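Local structure of major capsid protein P2 (Pseudoalteromonas phage pm2, 2VVF) at residues N46-L51 with E115-I120. The protein is the major capsid protein of the phage, building its shell from homotrimers of a double jelly-roll subunit. Numbering follows the deposited sequence.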
loop_
_atom_site.group_PDB
_atom_site.type_symbol
_atom_site.label_atom_id
_atom_site.label_comp_id
_atom_site.label_asym_id
_atom_site.label_seq_id
_atom_site.Cartn_x
_atom_site.Cartn_y
_atom_site.Cartn_z
ATOM N N ASN A 46 11.296 7.074 -30.652
ATOM C CA ASN A 46 11.309 5.678 -31.069
ATOM C C ASN A 46 12.060 4.747 -30.125
ATOM O O ASN A 46 13.042 4.117 -30.508
ATOM C CB ASN A 46 11.832 5.547 -32.500
ATOM C CG ASN A 46 11.191 6.549 -33.444
ATOM O OD1 ASN A 46 9.970 6.716 -33.455
ATOM N ND2 ASN A 46 12.015 7.242 -34.225
ATOM N N VAL A 47 11.571 4.646 -28.894
ATOM C CA VAL A 47 12.176 3.766 -27.907
ATOM C C VAL A 47 11.655 2.349 -28.119
ATOM O O VAL A 47 10.454 2.099 -28.032
ATOM C CB VAL A 47 11.905 4.259 -26.475
ATOM C CG1 VAL A 47 12.653 3.397 -25.466
ATOM C CG2 VAL A 47 12.297 5.723 -26.337
ATOM N N ARG A 48 12.560 1.429 -28.429
ATOM C CA ARG A 48 12.174 0.049 -28.674
ATOM C C ARG A 48 12.965 -0.934 -27.826
ATOM O O ARG A 48 14.194 -0.895 -27.788
ATOM C CB ARG A 48 12.340 -0.303 -30.156
ATOM C CG ARG A 48 12.131 0.867 -31.107
ATOM C CD ARG A 48 12.848 0.644 -32.433
ATOM N NE ARG A 48 14.248 1.062 -32.381
ATOM C CZ ARG A 48 14.698 2.234 -32.821
ATOM N NH1 ARG A 48 13.860 3.114 -33.350
ATOM N NH2 ARG A 48 15.988 2.527 -32.731
ATOM N N VAL A 49 12.242 -1.825 -27.157
ATOM C CA VAL A 49 12.853 -2.872 -26.354
ATOM C C VAL A 49 12.869 -4.119 -27.230
ATOM O O VAL A 49 11.816 -4.631 -27.608
ATOM C CB VAL A 49 12.071 -3.108 -25.047
ATOM C CG1 VAL A 49 12.654 -4.282 -24.283
ATOM C CG2 VAL A 49 12.077 -1.851 -24.188
ATOM N N GLU A 50 14.062 -4.570 -27.599
ATOM C CA GLU A 50 14.187 -5.723 -28.482
ATOM C C GLU A 50 14.868 -6.932 -27.853
ATOM O O GLU A 50 15.930 -6.819 -27.242
ATOM C CB GLU A 50 14.905 -5.334 -29.773
ATOM C CG GLU A 50 14.338 -4.095 -30.446
ATOM C CD GLU A 50 15.041 -3.772 -31.745
ATOM O OE1 GLU A 50 16.148 -4.305 -31.970
ATOM O OE2 GLU A 50 14.486 -2.988 -32.543
ATOM N N LEU A 51 14.248 -8.092 -28.036
ATOM C CA LEU A 51 14.785 -9.350 -27.539
ATOM C C LEU A 51 15.107 -10.221 -28.745
ATOM O O LEU A 51 14.206 -10.651 -29.467
ATOM C CB LEU A 51 13.754 -10.058 -26.656
ATOM C CG LEU A 51 13.223 -9.311 -25.430
ATOM C CD1 LEU A 51 12.635 -10.294 -24.426
ATOM C CD2 LEU A 51 14.315 -8.472 -24.786
ATOM N N GLU A 115 18.268 -5.504 -26.174
ATOM C CA GLU A 115 18.566 -4.112 -26.468
ATOM C C GLU A 115 17.428 -3.138 -26.186
ATOM O O GLU A 115 16.249 -3.491 -26.247
ATOM C CB GLU A 115 18.956 -3.987 -27.942
ATOM C CG GLU A 115 20.304 -3.343 -28.191
ATOM C CD GLU A 115 20.775 -3.534 -29.619
ATOM O OE1 GLU A 115 21.334 -4.609 -29.921
ATOM O OE2 GLU A 115 20.570 -2.619 -30.444
ATOM N N ILE A 116 17.805 -1.890 -25.929
ATOM C CA ILE A 116 16.850 -0.809 -25.735
ATOM C C ILE A 116 17.285 0.313 -26.671
ATOM O O ILE A 116 18.109 1.154 -26.311
ATOM C CB ILE A 116 16.790 -0.332 -24.274
ATOM C CG1 ILE A 116 16.177 -1.413 -23.384
ATOM C CG2 ILE A 116 15.972 0.946 -24.170
ATOM C CD1 ILE A 116 16.021 -0.987 -21.941
ATOM N N LYS A 117 16.771 0.277 -27.894
ATOM C CA LYS A 117 17.132 1.256 -28.908
ATOM C C LYS A 117 16.279 2.516 -28.837
ATOM O O LYS A 117 15.146 2.487 -28.358
ATOM C CB LYS A 117 17.044 0.636 -30.305
ATOM C CG LYS A 117 18.005 -0.519 -30.533
ATOM C CD LYS A 117 17.520 -1.429 -31.649
ATOM C CE LYS A 117 18.099 -1.018 -32.993
ATOM N NZ LYS A 117 18.328 -2.192 -33.880
ATOM N N PHE A 118 16.835 3.617 -29.328
ATOM C CA PHE A 118 16.139 4.897 -29.336
ATOM C C PHE A 118 16.910 5.901 -30.184
ATOM O O PHE A 118 18.096 5.720 -30.450
ATOM C CB PHE A 118 15.971 5.429 -27.908
ATOM C CG PHE A 118 17.270 5.645 -27.183
ATOM C CD1 PHE A 118 17.849 4.624 -26.449
ATOM C CD2 PHE A 118 17.919 6.870 -27.247
ATOM C CE1 PHE A 118 19.048 4.819 -25.788
ATOM C CE2 PHE A 118 19.118 7.070 -26.587
ATOM C CZ PHE A 118 19.683 6.044 -25.856
ATOM N N ASP A 119 16.225 6.958 -30.606
ATOM C CA ASP A 119 16.841 7.995 -31.421
ATOM C C ASP A 119 16.866 9.323 -30.670
ATOM O O ASP A 119 15.869 9.722 -30.065
ATOM C CB ASP A 119 16.079 8.164 -32.738
ATOM C CG ASP A 119 15.851 6.847 -33.453
ATOM O OD1 ASP A 119 16.755 5.986 -33.422
ATOM O OD2 ASP A 119 14.767 6.673 -34.050
ATOM N N ILE A 120 18.005 10.004 -30.707
ATOM C CA ILE A 120 18.133 11.296 -30.045
ATOM C C ILE A 120 17.788 12.410 -31.027
ATOM O O ILE A 120 18.391 12.518 -32.097
ATOM C CB ILE A 120 19.537 11.492 -29.435
ATOM C CG1 ILE A 120 19.953 10.254 -28.640
ATOM C CG2 ILE A 120 19.565 12.734 -28.551
ATOM C CD1 ILE A 120 21.289 10.397 -27.941
#
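Arg48 and Lys117 face each other as a hydrogen-bonded pair of two antiparallel strands, and their side chains cross obliquely on the polar side of the sheet. The arginine chain bends at chi3 (-85°), which sets NE beside Lys117 CB, and the guanidinium beyond it lies against the same methylene, Arg48 NH2 being 3.3 Å from Lys117 CB. Arg48 NH2 also forms a long salt bridge of 3.6 Å with Asp119 OD1, which approaches the guanidinium edge-on; the stronger polar partner of this oxygen is the hydroxyl of Ser18, hydrogen-bonded to it. Asp119 OD2 instead accepts from Asn46 ND2 at 2.8 Å through its anti lone pair, in the plane of the amide, along a nearly straight bond (176°). Further along, Glu50 extends beyond CG and sets its carboxylate against the lysine chain, Glu50 OE1 lying 3.2 Å from Lys117 CD. The salt bridge runs from Glu50 OE1 to Lys117 NZ, 3.6 Å. The other face is apolar: Val49 CG2 meets Ile116 CG1 at 4.2 Å, and Val47 CG2 touches Phe118 CB. Paired backbone bonds join Arg48 to Lys117 and Glu50 to Glu115. These are the two central strands of a four-stranded sheet in the N-terminal jelly roll, flanked by strands 18-23 and 54-59, with Phe118 reaching Leu129 of strand 128-136. The chemistry thus divides by face, with opposite charges probably offsetting one another on the Arg48 face and buried hydrocarbon on the Val49 face, probably turned toward the opposing sheet.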